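Ribonuclease H (PDB 3U3G) probably cleaves the RNA strand of RNA/DNA hybrids, the activity expected of a type 1 ribonuclease H. Local coordinates at residues 3-8 and 73-78; 11-16 and 130-135. One frame throughout, in Å; residues are numbered along the deposited sequence.

Interaction 1 of 2, residues 3-8 and 73-78; sequences KIIIYT and EVRMDS
Two neighbouring parallel strands at the heart of the RNase H fold meet here: residues 3-8 of the first strand, third in the order across the five-stranded mixed sheet, and residues 73-76 of the strand beside it. Their axes approach to 4.6 Å. The evidence for the pairing is a ladder of backbone bonds: Glu73 N donates to Ile4 O, Ile6 N to Glu73 O and Arg75 N to Ile6 O, the last almost straight at 176°. Thr8 N to Arg75 O, at 3.3 Å, closes the ladder weakly. Ile6 and Val74 occupy the sheet face turned to helix 45-60, where Ile6 CB stands 4.0 Å from Val74 CG2. Ile5, Tyr7, Glu73 and Arg75 share the other face. With CG anti to the carbonyl carbon (chi1 -63°), Arg75 runs extended from CG to NE alongside Tyr7; Arg75 CD lies 3.6 Å from Tyr7 CE2, and the guanidinium stands nearly perpendicular to the ring. Ile5 CG2 presses on one guanidinium face, 3.5 Å from Arg75 NE. At the edge, Arg75 NE donates to Glu73 OE2 across 2.7 Å, entering on the anti lone pair and 6° out of the guanidinium plane; this salt bridge, with a weak second bond from NH2, would hold the group's rotation. An alanine here would probably cost Glu73 OE2 its salt bridge and Ile5 CG2 and the Tyr7 ring the contacts that the arginine chain gives them. Arg75 NH1 adds a weak bond to Tyr7 OH. Where strand 71-76 ends, one water donates to Thr8 O, 2.8 Å away, and accepts from Asp77 N.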
loop_
_atom_site.group_PDB
_atom_site.type_symbol
_atom_site.label_atom_id
_atom_site.label_comp_id
_atom_site.label_asym_id
_atom_site.label_seq_id
_atom_site.Cartn_x
_atom_site.Cartn_y
_atom_site.Cartn_z
ATOM N N LYS A 3 -14.596 10.327 -2.258
ATOM C CA LYS A 3 -13.253 10.110 -1.757
ATOM C C LYS A 3 -12.865 8.693 -2.062
ATOM O O LYS A 3 -13.730 7.823 -2.215
ATOM C CB LYS A 3 -13.188 10.340 -0.245
ATOM C CG LYS A 3 -11.763 10.371 0.312
ATOM C CD LYS A 3 -11.743 10.427 1.835
ATOM C CE LYS A 3 -12.746 11.436 2.371
ATOM N NZ LYS A 3 -12.270 12.060 3.638
ATOM N N ILE A 4 -11.571 8.494 -2.266
ATOM C CA ILE A 4 -11.012 7.170 -2.452
ATOM C C ILE A 4 -10.135 6.843 -1.250
ATOM O O ILE A 4 -9.227 7.607 -0.912
ATOM C CB ILE A 4 -10.196 7.093 -3.756
ATOM C CG1 ILE A 4 -11.123 7.242 -4.968
ATOM C CG2 ILE A 4 -9.439 5.768 -3.836
ATOM C CD1 ILE A 4 -10.375 7.341 -6.318
ATOM N N ILE A 5 -10.504 5.790 -0.531
ATOM C CA ILE A 5 -9.772 5.362 0.655
ATOM C C ILE A 5 -9.053 4.057 0.350
ATOM O O ILE A 5 -9.671 3.079 -0.093
ATOM C CB ILE A 5 -10.721 5.152 1.867
ATOM C CG1 ILE A 5 -11.460 6.455 2.190
ATOM C CG2 ILE A 5 -9.923 4.681 3.091
ATOM C CD1 ILE A 5 -12.629 6.266 3.124
ATOM N N ILE A 6 -7.742 4.051 0.557
ATOM C CA ILE A 6 -6.894 2.915 0.225
ATOM C C ILE A 6 -6.321 2.341 1.516
ATOM O O ILE A 6 -5.937 3.104 2.406
ATOM C CB ILE A 6 -5.726 3.356 -0.681
ATOM C CG1 ILE A 6 -6.241 3.957 -1.993
ATOM C CG2 ILE A 6 -4.804 2.178 -0.972
ATOM C CD1 ILE A 6 -5.164 4.614 -2.840
ATOM N N TYR A 7 -6.376 1.021 1.676
ATOM C CA TYR A 7 -5.635 0.326 2.732
ATOM C C TYR A 7 -4.573 -0.527 2.062
ATOM O O TYR A 7 -4.866 -1.240 1.093
ATOM C CB TYR A 7 -6.549 -0.621 3.520
ATOM C CG TYR A 7 -7.764 0.040 4.125
ATOM C CD1 TYR A 7 -8.820 0.467 3.320
ATOM C CD2 TYR A 7 -7.792 0.367 5.477
ATOM C CE1 TYR A 7 -9.950 1.069 3.872
ATOM C CE2 TYR A 7 -8.909 0.982 6.034
ATOM C CZ TYR A 7 -9.950 1.375 5.223
ATOM O OH TYR A 7 -11.043 2.054 5.758
ATOM N N THR A 8 -3.358 -0.499 2.582
ATOM C CA THR A 8 -2.331 -1.383 2.046
ATOM C C THR A 8 -1.670 -2.192 3.134
ATOM O O THR A 8 -1.606 -1.759 4.287
ATOM C CB THR A 8 -1.237 -0.636 1.249
ATOM O OG1 THR A 8 -0.455 0.172 2.140
ATOM C CG2 THR A 8 -1.851 0.254 0.162
ATOM N N GLU A 73 -6.869 8.971 0.254
ATOM C CA GLU A 73 -6.240 8.748 1.547
ATOM C C GLU A 73 -5.737 7.310 1.580
ATOM O O GLU A 73 -6.468 6.391 1.188
ATOM C CB GLU A 73 -7.282 8.984 2.645
ATOM C CG GLU A 73 -6.854 8.666 4.062
ATOM C CD GLU A 73 -7.880 9.142 5.066
ATOM O OE1 GLU A 73 -8.188 10.349 5.072
ATOM O OE2 GLU A 73 -8.276 8.347 5.929
ATOM N N VAL A 74 -4.512 7.119 2.069
ATOM C CA VAL A 74 -3.935 5.785 2.249
ATOM C C VAL A 74 -3.777 5.502 3.734
ATOM O O VAL A 74 -3.196 6.315 4.463
ATOM C CB VAL A 74 -2.550 5.678 1.579
ATOM C CG1 VAL A 74 -1.884 4.354 1.970
ATOM C CG2 VAL A 74 -2.673 5.786 0.079
ATOM N N ARG A 75 -4.427 4.436 4.188
ATOM C CA ARG A 75 -4.395 3.990 5.576
ATOM C C ARG A 75 -3.481 2.787 5.738
ATOM O O ARG A 75 -3.552 1.829 4.967
ATOM C CB ARG A 75 -5.807 3.637 6.043
ATOM C CG ARG A 75 -6.720 4.851 6.018
ATOM C CD ARG A 75 -8.166 4.530 6.355
ATOM N NE ARG A 75 -8.968 5.757 6.334
ATOM C CZ ARG A 75 -10.264 5.810 6.624
ATOM N NH1 ARG A 75 -10.913 4.705 6.957
ATOM N NH2 ARG A 75 -10.919 6.961 6.490
ATOM N N MET A 76 -2.565 2.875 6.696
ATOM C CA MET A 76 -1.602 1.812 6.941
ATOM C C MET A 76 -1.531 1.570 8.430
ATOM O O MET A 76 -1.586 2.516 9.214
ATOM C CB MET A 76 -0.221 2.258 6.473
ATOM C CG MET A 76 -0.159 2.646 5.011
ATOM S SD MET A 76 1.474 3.223 4.527
ATOM C CE MET A 76 2.153 1.762 3.750
ATOM N N ASP A 77 -1.274 0.327 8.822
ATOM C CA ASP A 77 -1.124 0.032 10.236
ATOM C C ASP A 77 0.317 0.067 10.740
ATOM O O ASP A 77 0.552 -0.082 11.942
ATOM C CB ASP A 77 -1.860 -1.261 10.638
ATOM C CG ASP A 77 -1.224 -2.522 10.061
ATOM O OD1 ASP A 77 -0.948 -2.528 8.849
ATOM O OD2 ASP A 77 -1.387 -3.595 10.693
ATOM N N SER A 78 1.217 0.582 9.914
ATOM C CA SER A 78 2.590 0.817 10.348
ATOM C C SER A 78 2.798 2.313 10.570
ATOM O O SER A 78 2.851 3.086 9.616
ATOM C CB SER A 78 3.576 0.322 9.285
ATOM O OG SER A 78 4.890 0.795 9.559
HETATM O O HOH W 1 0.097 -1.228 6.406
#

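Interaction 2 of 2, residues 11-16 and 130-135; sequences GARGNP and LVNEAI
Arg13 lies just past strand 3-12, in the loop that leads into strand 17-26, and reaches to the C-terminal helix 125-139 of the RNase H fold. Its CB points at the helix, and with CG anti to the carbonyl carbon (chi1 -61°) the chain extends from CG to NE towards Ile135. Arg13 CG begins the approach, 4.1 Å from Ile135 CG2. Arg13 CD is 3.9 Å from Ile135 CG2, and NE keeps much the same separation from that methyl. The guanidinium then settles with one face on it: Arg13 CZ is 3.5 Å from Ile135 CG2, which sits above the plane but shifted towards the edge of the group. Arg13 and Ile135 reach toward each other, tip to tip. NH2 turns instead to the amide end of Asn132, which comes up at the guanidinium edge with the two planes 21° apart. NH1 finds its strongest partner one residue beyond the segment, in a salt bridge to Asp136. Nearer the strand end, the backbone itself meets the helix. Gly11 O lies 3.7 Å from Ile135 CD1, and Gly11 N is 3.7 Å from Val131 CG1. A beta carbon on Gly11 would come to 3.4 Å from Val131 CG1, a tight approach, so the lack of a side chain lets the strand lie this near. Val131 and Ile135 present one side of the helix because they are a turn apart, as the bond from Ile135 N to Val131 O at 3.0 Å confirms. The chemistry is therefore graded: methyl groups meet bare backbone inside, while outside a guanidinium lays one face on a methyl and gives NH1 to the Asp136 carboxylate, a division that would let the charge stay at the surface.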
loop_
_atom_site.group_PDB
_atom_site.type_symbol
_atom_site.label_atom_id
_atom_site.label_comp_id
_atom_site.label_asym_id
_atom_site.label_seq_id
_atom_site.Cartn_x
_atom_site.Cartn_y
_atom_site.Cartn_z
ATOM N N GLY A 11 3.660 -8.369 3.381
ATOM C CA GLY A 11 4.313 -9.255 4.334
ATOM C C GLY A 11 5.194 -10.260 3.638
ATOM O O GLY A 11 4.938 -10.644 2.496
ATOM N N ALA A 12 6.153 -10.780 4.362
ATOM C CA ALA A 12 6.945 -11.902 3.916
ATOM C C ALA A 12 7.066 -12.987 5.010
ATOM O O ALA A 12 7.119 -12.701 6.145
ATOM C CB ALA A 12 8.321 -11.427 3.510
ATOM N N ARG A 13 7.213 -14.208 4.565
ATOM C CA ARG A 13 7.378 -15.351 5.449
ATOM C C ARG A 13 8.843 -15.710 5.474
ATOM O O ARG A 13 9.285 -16.552 4.766
ATOM C CB ARG A 13 6.509 -16.505 4.956
ATOM C CG ARG A 13 5.114 -16.129 4.961
ATOM C CD ARG A 13 4.165 -17.255 5.074
ATOM N NE ARG A 13 2.795 -16.771 5.089
ATOM C CZ ARG A 13 1.768 -17.445 4.620
ATOM N NH1 ARG A 13 1.956 -18.627 4.121
ATOM N NH2 ARG A 13 0.589 -16.893 4.633
ATOM N N GLY A 14 9.593 -14.996 6.267
ATOM C CA GLY A 14 11.011 -15.163 6.179
ATOM C C GLY A 14 11.639 -13.821 5.994
ATOM O O GLY A 14 10.953 -12.832 5.921
ATOM N N ASN A 15 12.947 -13.815 6.043
ATOM C CA ASN A 15 13.661 -12.590 5.879
ATOM C C ASN A 15 14.937 -12.676 5.044
ATOM O O ASN A 15 15.981 -12.454 5.565
ATOM C CB ASN A 15 13.932 -12.162 7.331
ATOM C CG ASN A 15 14.553 -10.836 7.462
ATOM O OD1 ASN A 15 15.276 -10.602 8.390
ATOM N ND2 ASN A 15 14.189 -9.922 6.622
ATOM N N PRO A 16 14.877 -12.949 3.756
ATOM C CA PRO A 16 13.641 -12.838 2.958
ATOM C C PRO A 16 12.942 -14.144 2.785
ATOM O O PRO A 16 13.463 -15.191 3.063
ATOM C CB PRO A 16 14.174 -12.409 1.591
ATOM C CG PRO A 16 15.527 -13.109 1.490
ATOM C CD PRO A 16 16.051 -12.988 2.892
ATOM N N LEU A 130 -5.498 -10.362 2.479
ATOM C CA LEU A 130 -5.166 -10.418 1.060
ATOM C C LEU A 130 -3.707 -10.829 0.858
ATOM O O LEU A 130 -3.386 -11.605 -0.041
ATOM C CB LEU A 130 -5.436 -9.060 0.403
ATOM C CG LEU A 130 -6.907 -8.649 0.319
ATOM C CD1 LEU A 130 -7.029 -7.264 -0.317
ATOM C CD2 LEU A 130 -7.689 -9.674 -0.481
ATOM N N VAL A 131 -2.815 -10.301 1.693
ATOM C CA VAL A 131 -1.409 -10.711 1.670
ATOM C C VAL A 131 -1.309 -12.225 1.851
ATOM O O VAL A 131 -0.645 -12.921 1.086
ATOM C CB VAL A 131 -0.612 -10.001 2.799
ATOM C CG1 VAL A 131 0.781 -10.626 2.957
ATOM C CG2 VAL A 131 -0.501 -8.504 2.515
ATOM N N ASN A 132 -1.952 -12.727 2.903
ATOM C CA ASN A 132 -1.797 -14.123 3.270
ATOM C C ASN A 132 -2.491 -15.071 2.296
ATOM O O ASN A 132 -1.974 -16.142 2.005
ATOM C CB ASN A 132 -2.286 -14.342 4.700
ATOM C CG ASN A 132 -1.291 -13.839 5.733
ATOM O OD1 ASN A 132 -1.539 -12.840 6.407
ATOM N ND2 ASN A 132 -0.098 -14.419 5.729
ATOM N N GLU A 133 -3.559 -14.599 1.666
ATOM C CA GLU A 133 -4.215 -15.348 0.596
ATOM C C GLU A 133 -3.260 -15.568 -0.576
ATOM O O GLU A 133 -3.127 -16.691 -1.091
ATOM C CB GLU A 133 -5.468 -14.597 0.143
ATOM C CG GLU A 133 -6.338 -15.317 -0.873
ATOM C CD GLU A 133 -7.557 -14.490 -1.288
ATOM O OE1 GLU A 133 -7.982 -13.616 -0.503
ATOM O OE2 GLU A 133 -8.001 -14.621 -2.448
ATOM N N ALA A 134 -2.556 -14.507 -0.961
ATOM C CA ALA A 134 -1.627 -14.562 -2.074
ATOM C C ALA A 134 -0.460 -15.489 -1.764
ATOM O O ALA A 134 -0.063 -16.280 -2.615
ATOM C CB ALA A 134 -1.131 -13.163 -2.438
ATOM N N ILE A 135 0.128 -15.357 -0.575
ATOM C CA ILE A 135 1.245 -16.226 -0.213
ATOM C C ILE A 135 0.825 -17.693 -0.111
ATOM O O ILE A 135 1.470 -18.570 -0.699
ATOM C CB ILE A 135 1.949 -15.781 1.082
ATOM C CG1 ILE A 135 2.498 -14.360 0.928
ATOM C CG2 ILE A 135 3.099 -16.731 1.410
ATOM C CD1 ILE A 135 2.927 -13.749 2.255
#

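In the fold
Both interactions draw on strand 3-12: its first half pairs with strand 71-76 in interaction 1, and its last residues and the following loop meet helix 125-139 in interaction 2. Their centres are 19 Å apart and lie on opposite sides of the chain's centre, about 7 Å and 14 Å from it. They do not touch each other, but Asn124, just ahead of that helix, gives a geometric tie, since its ND2 bonds to Thr8 O and Asp77 OD1 of interaction 1. In RNase H enzymes carboxylates from the middle of the first strand and the carboxyl end of its parallel neighbour help form the active site, so the Thr8 and Asp77 end of interaction 1 probably borders it.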